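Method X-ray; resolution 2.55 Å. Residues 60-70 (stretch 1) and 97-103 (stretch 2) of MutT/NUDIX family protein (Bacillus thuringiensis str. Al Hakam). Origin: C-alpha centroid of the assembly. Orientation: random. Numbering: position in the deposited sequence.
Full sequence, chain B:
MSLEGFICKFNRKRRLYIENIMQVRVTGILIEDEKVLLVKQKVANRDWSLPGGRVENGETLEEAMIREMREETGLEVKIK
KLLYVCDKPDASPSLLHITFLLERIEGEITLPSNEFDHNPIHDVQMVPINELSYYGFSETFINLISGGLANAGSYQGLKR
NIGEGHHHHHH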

ATOM      1  N   THR B  60       3.414 -13.400   2.461  1.00 37.87           N
ATOM      2  CA  THR B  60       3.195 -12.198   1.682  1.00 38.32           C
ATOM      3  C   THR B  60       1.989 -11.568   2.376  1.00 38.85           C
ATOM      4  O   THR B  60       1.253 -12.264   3.087  1.00 40.07           O
ATOM      5  CB  THR B  60       2.804 -12.508   0.234  1.00 38.43           C
ATOM      6  OG1 THR B  60       1.639 -13.341   0.223  1.00 35.28           O
ATOM      7  CG2 THR B  60       3.941 -13.203  -0.486  1.00 39.87           C
ATOM      8  N   LEU B  61       1.779 -10.269   2.191  1.00 36.83           N
ATOM      9  CA  LEU B  61       0.635  -9.624   2.820  1.00 36.91           C
ATOM     10  C   LEU B  61      -0.619 -10.426   2.480  1.00 37.10           C
ATOM     11  O   LEU B  61      -1.491 -10.620   3.322  1.00 35.89           O
ATOM     12  CB  LEU B  61       0.462  -8.191   2.313  1.00 34.73           C
ATOM     13  CG  LEU B  61       1.623  -7.230   2.542  1.00 34.24           C
ATOM     14  CD1 LEU B  61       1.223  -5.857   2.041  1.00 34.71           C
ATOM     15  CD2 LEU B  61       1.986  -7.183   4.009  1.00 31.02           C
ATOM     16  N   GLU B  62      -0.683 -10.899   1.241  1.00 37.59           N
ATOM     17  CA  GLU B  62      -1.820 -11.671   0.762  1.00 39.54           C
ATOM     18  C   GLU B  62      -2.020 -12.985   1.525  1.00 39.51           C
ATOM     19  O   GLU B  62      -3.125 -13.293   1.975  1.00 37.68           O
ATOM     20  CB  GLU B  62      -1.648 -11.964  -0.726  1.00 40.04           C
ATOM     21  CG  GLU B  62      -2.853 -12.614  -1.359  1.00 43.89           C
ATOM     22  CD  GLU B  62      -2.642 -12.936  -2.821  1.00 46.14           C
ATOM     23  OE1 GLU B  62      -3.594 -13.431  -3.461  1.00 48.60           O
ATOM     24  OE2 GLU B  62      -1.525 -12.700  -3.331  1.00 47.75           O
ATOM     25  N   GLU B  63      -0.953 -13.762   1.664  1.00 39.24           N
ATOM     26  CA  GLU B  63      -1.054 -15.030   2.368  1.00 40.37           C
ATOM     27  C   GLU B  63      -1.577 -14.831   3.793  1.00 39.01           C
ATOM     28  O   GLU B  63      -2.368 -15.633   4.289  1.00 39.13           O
ATOM     29  CB  GLU B  63       0.310 -15.727   2.391  1.00 41.91           C
ATOM     30  CG  GLU B  63       0.882 -15.967   1.003  1.00 46.82           C
ATOM     31  CD  GLU B  63       2.266 -16.592   1.029  1.00 49.82           C
ATOM     32  OE1 GLU B  63       3.153 -16.073   1.748  1.00 51.14           O
ATOM     33  OE2 GLU B  63       2.466 -17.600   0.318  1.00 51.00           O
ATOM     34  N   ALA B  64      -1.138 -13.756   4.439  1.00 37.75           N
ATOM     35  CA  ALA B  64      -1.563 -13.451   5.797  1.00 35.51           C
ATOM     36  C   ALA B  64      -3.036 -13.040   5.834  1.00 34.88           C
ATOM     37  O   ALA B  64      -3.779 -13.459   6.719  1.00 34.30           O
ATOM     38  CB  ALA B  64      -0.693 -12.347   6.382  1.00 34.13           C
HETATM   39  N   MSE B  65      -3.457 -12.220   4.876  1.00 33.78           N
HETATM   40  CA  MSE B  65      -4.839 -11.779   4.821  1.00 34.53           C
HETATM   41  C   MSE B  65      -5.767 -12.988   4.654  1.00 35.57           C
HETATM   42  O   MSE B  65      -6.766 -13.110   5.367  1.00 34.99           O
HETATM   43  CB  MSE B  65      -5.054 -10.808   3.658  1.00 33.59           C
HETATM   44  CG  MSE B  65      -6.443 -10.179   3.630  1.00 37.98           C
HETATM   45 SE   MSE B  65      -6.743  -8.891   5.089  1.00 48.68          SE
HETATM   46  CE  MSE B  65      -7.426 -10.082   6.462  1.00 42.00           C
ATOM     47  N   ILE B  66      -5.432 -13.871   3.710  1.00 34.34           N
ATOM     48  CA  ILE B  66      -6.227 -15.065   3.447  1.00 33.67           C
ATOM     49  C   ILE B  66      -6.247 -15.984   4.664  1.00 34.36           C
ATOM     50  O   ILE B  66      -7.280 -16.569   4.984  1.00 33.60           O
ATOM     51  CB  ILE B  66      -5.683 -15.860   2.212  1.00 33.22           C
ATOM     52  CG1 ILE B  66      -6.313 -15.339   0.924  1.00 31.81           C
ATOM     53  CG2 ILE B  66      -6.025 -17.340   2.331  1.00 32.19           C
ATOM     54  CD1 ILE B  66      -6.076 -13.865   0.659  1.00 36.78           C
ATOM     55  N   ARG B  67      -5.109 -16.116   5.336  1.00 33.98           N
ATOM     56  CA  ARG B  67      -5.024 -16.974   6.516  1.00 35.85           C
ATOM     57  C   ARG B  67      -5.854 -16.433   7.679  1.00 37.56           C
ATOM     58  O   ARG B  67      -6.611 -17.177   8.302  1.00 37.48           O
ATOM     59  CB  ARG B  67      -3.567 -17.140   6.969  1.00 33.90           C
ATOM     60  CG  ARG B  67      -3.421 -17.876   8.298  1.00 35.81           C
ATOM     61  CD  ARG B  67      -1.968 -18.089   8.691  1.00 37.27           C
ATOM     62  NE  ARG B  67      -1.220 -16.834   8.752  1.00 41.61           N
ATOM     63  CZ  ARG B  67      -1.519 -15.817   9.556  1.00 42.77           C
ATOM     64  NH1 ARG B  67      -2.559 -15.899  10.384  1.00 43.10           N
ATOM     65  NH2 ARG B  67      -0.792 -14.707   9.519  1.00 41.01           N
ATOM     66  N   GLU B  68      -5.700 -15.148   7.984  1.00 38.46           N
ATOM     67  CA  GLU B  68      -6.453 -14.548   9.073  1.00 39.73           C
ATOM     68  C   GLU B  68      -7.937 -14.658   8.759  1.00 40.08           C
ATOM     69  O   GLU B  68      -8.752 -14.975   9.628  1.00 40.28           O
ATOM     70  CB  GLU B  68      -6.076 -13.077   9.245  1.00 40.39           C
ATOM     71  CG  GLU B  68      -4.703 -12.822   9.856  1.00 42.13           C
ATOM     72  CD  GLU B  68      -4.637 -13.157  11.335  1.00 44.12           C
ATOM     73  OE1 GLU B  68      -5.653 -12.959  12.039  1.00 43.70           O
ATOM     74  OE2 GLU B  68      -3.562 -13.603  11.797  1.00 44.97           O
HETATM   75  N   MSE B  69      -8.283 -14.417   7.503  1.00 39.28           N
HETATM   76  CA  MSE B  69      -9.671 -14.469   7.101  1.00 40.15           C
HETATM   77  C   MSE B  69     -10.328 -15.827   7.355  1.00 41.63           C
HETATM   78  O   MSE B  69     -11.477 -15.879   7.817  1.00 41.71           O
HETATM   79  CB  MSE B  69      -9.798 -14.079   5.635  1.00 39.55           C
HETATM   80  CG  MSE B  69     -11.009 -13.219   5.345  1.00 45.80           C
HETATM   81 SE   MSE B  69     -11.264 -11.682   6.545  1.00 51.20          SE
HETATM   82  CE  MSE B  69     -13.158 -11.495   6.226  1.00 47.87           C
ATOM     83  N   ARG B  70      -9.633 -16.929   7.079  1.00 40.02           N
ATOM     84  CA  ARG B  70     -10.277 -18.205   7.331  1.00 41.09           C
ATOM     85  C   ARG B  70     -10.140 -18.743   8.751  1.00 40.28           C
ATOM     86  O   ARG B  70     -10.828 -19.691   9.116  1.00 40.23           O
ATOM     87  CB  ARG B  70      -9.889 -19.263   6.287  1.00 42.35           C
ATOM     88  CG  ARG B  70      -8.430 -19.489   5.987  1.00 43.42           C
ATOM     89  CD  ARG B  70      -8.340 -20.142   4.596  1.00 44.49           C
ATOM     90  NE  ARG B  70      -6.973 -20.454   4.186  1.00 47.70           N
ATOM     91  CZ  ARG B  70      -6.616 -20.784   2.946  1.00 46.35           C
ATOM     92  NH1 ARG B  70      -7.520 -20.846   1.976  1.00 44.28           N
ATOM     93  NH2 ARG B  70      -5.349 -21.047   2.675  1.00 48.15           N
ATOM     94  N   HIS B  97       0.691  -0.845   8.737  1.00 32.87           N
ATOM     95  CA  HIS B  97      -0.653  -1.414   8.780  1.00 33.50           C
ATOM     96  C   HIS B  97      -1.366  -1.295   7.429  1.00 31.72           C
ATOM     97  O   HIS B  97      -1.685  -0.193   6.985  1.00 31.05           O
ATOM     98  CB  HIS B  97      -1.478  -0.707   9.863  1.00 35.76           C
ATOM     99  CG  HIS B  97      -2.821  -1.325  10.104  1.00 43.90           C
ATOM    100  ND1 HIS B  97      -3.807  -0.706  10.847  1.00 46.50           N
ATOM    101  CD2 HIS B  97      -3.340  -2.516   9.711  1.00 44.53           C
ATOM    102  CE1 HIS B  97      -4.872  -1.485  10.898  1.00 47.04           C
ATOM    103  NE2 HIS B  97      -4.614  -2.591  10.216  1.00 46.34           N
ATOM    104  N   ILE B  98      -1.619  -2.430   6.784  1.00 30.31           N
ATOM    105  CA  ILE B  98      -2.302  -2.438   5.491  1.00 30.65           C
ATOM    106  C   ILE B  98      -3.760  -2.920   5.581  1.00 29.69           C
ATOM    107  O   ILE B  98      -4.045  -3.945   6.200  1.00 28.57           O
ATOM    108  CB  ILE B  98      -1.572  -3.349   4.455  1.00 32.16           C
ATOM    109  CG1 ILE B  98      -0.179  -2.804   4.126  1.00 31.85           C
ATOM    110  CG2 ILE B  98      -2.380  -3.422   3.173  1.00 32.44           C
ATOM    111  CD1 ILE B  98       0.889  -3.208   5.100  1.00 35.36           C
ATOM    112  N   THR B  99      -4.667  -2.178   4.949  1.00 27.67           N
ATOM    113  CA  THR B  99      -6.084  -2.526   4.924  1.00 26.63           C
ATOM    114  C   THR B  99      -6.496  -2.923   3.510  1.00 28.05           C
ATOM    115  O   THR B  99      -6.326  -2.148   2.564  1.00 27.58           O
ATOM    116  CB  THR B  99      -6.977  -1.347   5.380  1.00 26.64           C
ATOM    117  OG1 THR B  99      -6.856  -1.171   6.796  1.00 24.86           O
ATOM    118  CG2 THR B  99      -8.438  -1.616   5.044  1.00 27.40           C
ATOM    119  N   PHE B 100      -7.049  -4.127   3.372  1.00 29.10           N
ATOM    120  CA  PHE B 100      -7.477  -4.643   2.069  1.00 30.75           C
ATOM    121  C   PHE B 100      -8.988  -4.696   1.862  1.00 31.07           C
ATOM    122  O   PHE B 100      -9.725  -5.082   2.765  1.00 33.37           O
ATOM    123  CB  PHE B 100      -6.974  -6.077   1.860  1.00 31.00           C
ATOM    124  CG  PHE B 100      -5.505  -6.193   1.617  1.00 32.78           C
ATOM    125  CD1 PHE B 100      -4.698  -6.886   2.513  1.00 32.84           C
ATOM    126  CD2 PHE B 100      -4.931  -5.651   0.469  1.00 33.19           C
ATOM    127  CE1 PHE B 100      -3.340  -7.042   2.267  1.00 35.71           C
ATOM    128  CE2 PHE B 100      -3.574  -5.798   0.211  1.00 31.78           C
ATOM    129  CZ  PHE B 100      -2.774  -6.493   1.109  1.00 34.31           C
ATOM    130  N   LEU B 101      -9.443  -4.315   0.673  1.00 31.16           N
ATOM    131  CA  LEU B 101     -10.854  -4.440   0.335  1.00 32.05           C
ATOM    132  C   LEU B 101     -10.897  -5.874  -0.170  1.00 32.41           C
ATOM    133  O   LEU B 101     -10.220  -6.212  -1.142  1.00 32.56           O
ATOM    134  CB  LEU B 101     -11.260  -3.492  -0.793  1.00 33.19           C
ATOM    135  CG  LEU B 101     -11.560  -2.062  -0.350  1.00 36.13           C
ATOM    136  CD1 LEU B 101     -11.942  -1.213  -1.559  1.00 36.71           C
ATOM    137  CD2 LEU B 101     -12.686  -2.086   0.669  1.00 34.41           C
ATOM    138  N   LEU B 102     -11.668  -6.720   0.505  1.00 32.39           N
ATOM    139  CA  LEU B 102     -11.762  -8.123   0.138  1.00 31.99           C
ATOM    140  C   LEU B 102     -13.039  -8.475  -0.610  1.00 33.37           C
ATOM    141  O   LEU B 102     -14.027  -7.742  -0.566  1.00 33.24           O
ATOM    142  CB  LEU B 102     -11.666  -8.988   1.394  1.00 28.81           C
ATOM    143  CG  LEU B 102     -10.361  -8.871   2.175  1.00 28.51           C
ATOM    144  CD1 LEU B 102     -10.471  -9.613   3.507  1.00 25.87           C
ATOM    145  CD2 LEU B 102      -9.227  -9.436   1.329  1.00 25.11           C
ATOM    146  N   GLU B 103     -12.994  -9.606  -1.303  1.00 35.85           N
ATOM    147  CA  GLU B 103     -14.136 -10.121  -2.046  1.00 38.86           C
ATOM    148  C   GLU B 103     -14.219 -11.632  -1.805  1.00 39.22           C
ATOM    149  O   GLU B 103     -13.199 -12.325  -1.789  1.00 37.55           O
ATOM    150  CB  GLU B 103     -13.962  -9.831  -3.531  1.00 43.67           C
ATOM    151  CG  GLU B 103     -15.088 -10.321  -4.406  1.00 50.82           C
ATOM    152  CD  GLU B 103     -14.996  -9.759  -5.812  1.00 56.61           C
ATOM    153  OE1 GLU B 103     -15.208  -8.533  -5.974  1.00 57.85           O
ATOM    154  OE2 GLU B 103     -14.707 -10.539  -6.748  1.00 59.59           O
TER

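Helix 61-70 packs over strand 97-103 through apolar side chains alone; no hydrogen bond or salt bridge crosses between them. The two axes approach to 10.6 Å with an angle of 66° between their N-to-C directions, and together the stretches bury 339 Å² against each other. Every second strand residue, Ile98, Phe100 and Leu102, points toward the helix, which answers with Leu61, Met65 and Met69, spaced four apart and so lying along one side of it. Both methionines are modelled as selenomethionine, with SE in place of sulfur.

His97 opens the stretch out of reach of the helix; its NE2 is hydrogen-bonded elsewhere in the structure. Ile98 makes the first contact. Its chi1 is m and its CG1 lies 4.0 Å from CD1 of Leu61, at the N-terminal end of the helix, where the two CA atoms are 8.2 Å apart. Two branched aliphatic chains suit this buried spot, since they meet without any polar group left to satisfy. Thr99 points away, as the alternation of a strand requires, and takes no part in the contact.

Phe100 is the centre of the strand's contribution, touching two successive residues of the helix stripe. With chi1 at -72°, its ring reaches along the underside of the helix and meets both partners with its edge: CZ lies 3.8 Å from CB of Leu61, and CD1 lies 3.9 Å from SE of Met65. The selenium sits 5.2 Å from the ring centroid and 81° off the ring normal, close to the ring plane, so this is an edge-on chalcogen-aromatic contact. The ring is broad enough to touch side chains one helical turn apart, and 71 Å² of Phe100 is covered by the helix. The CA atoms of Met65 and Phe100 are 8.1 Å apart, a gap filled by their side chains.

Leu101 is buried but out of reach of the helix. Leu102 returns to it, with chi1 m and chi2 t: CD2 lies 3.7 Å from CG of Met65, and CD1, 3.8 Å from SE of Met69, is also 4.1 Å from CG of Met65. The forked end of leucine touches two successive turns, and 72 Å² of the residue is covered. The long, unbranched chain of Met65 lies against both Phe100 and Leu102, its CG and SE each near both. Glu103 ends the stretch out of reach, partly exposed, as suits a carboxylate.

The helix keeps its polar groups off this apolar seam. Thr60, at the N-cap, accepts from Glu63 N through OG1 (3.0 Å), and Thr60 N donates to Glu63 OE1 (2.8 Å). Farther along, Arg67 NH1 forms a salt bridge with Glu68 OE2 at 2.9 Å. Backbone bonds such as Met65 N to Leu61 O (3.0 Å) and Met69 N to Met65 O (2.9 Å) join the three contact residues turn by turn.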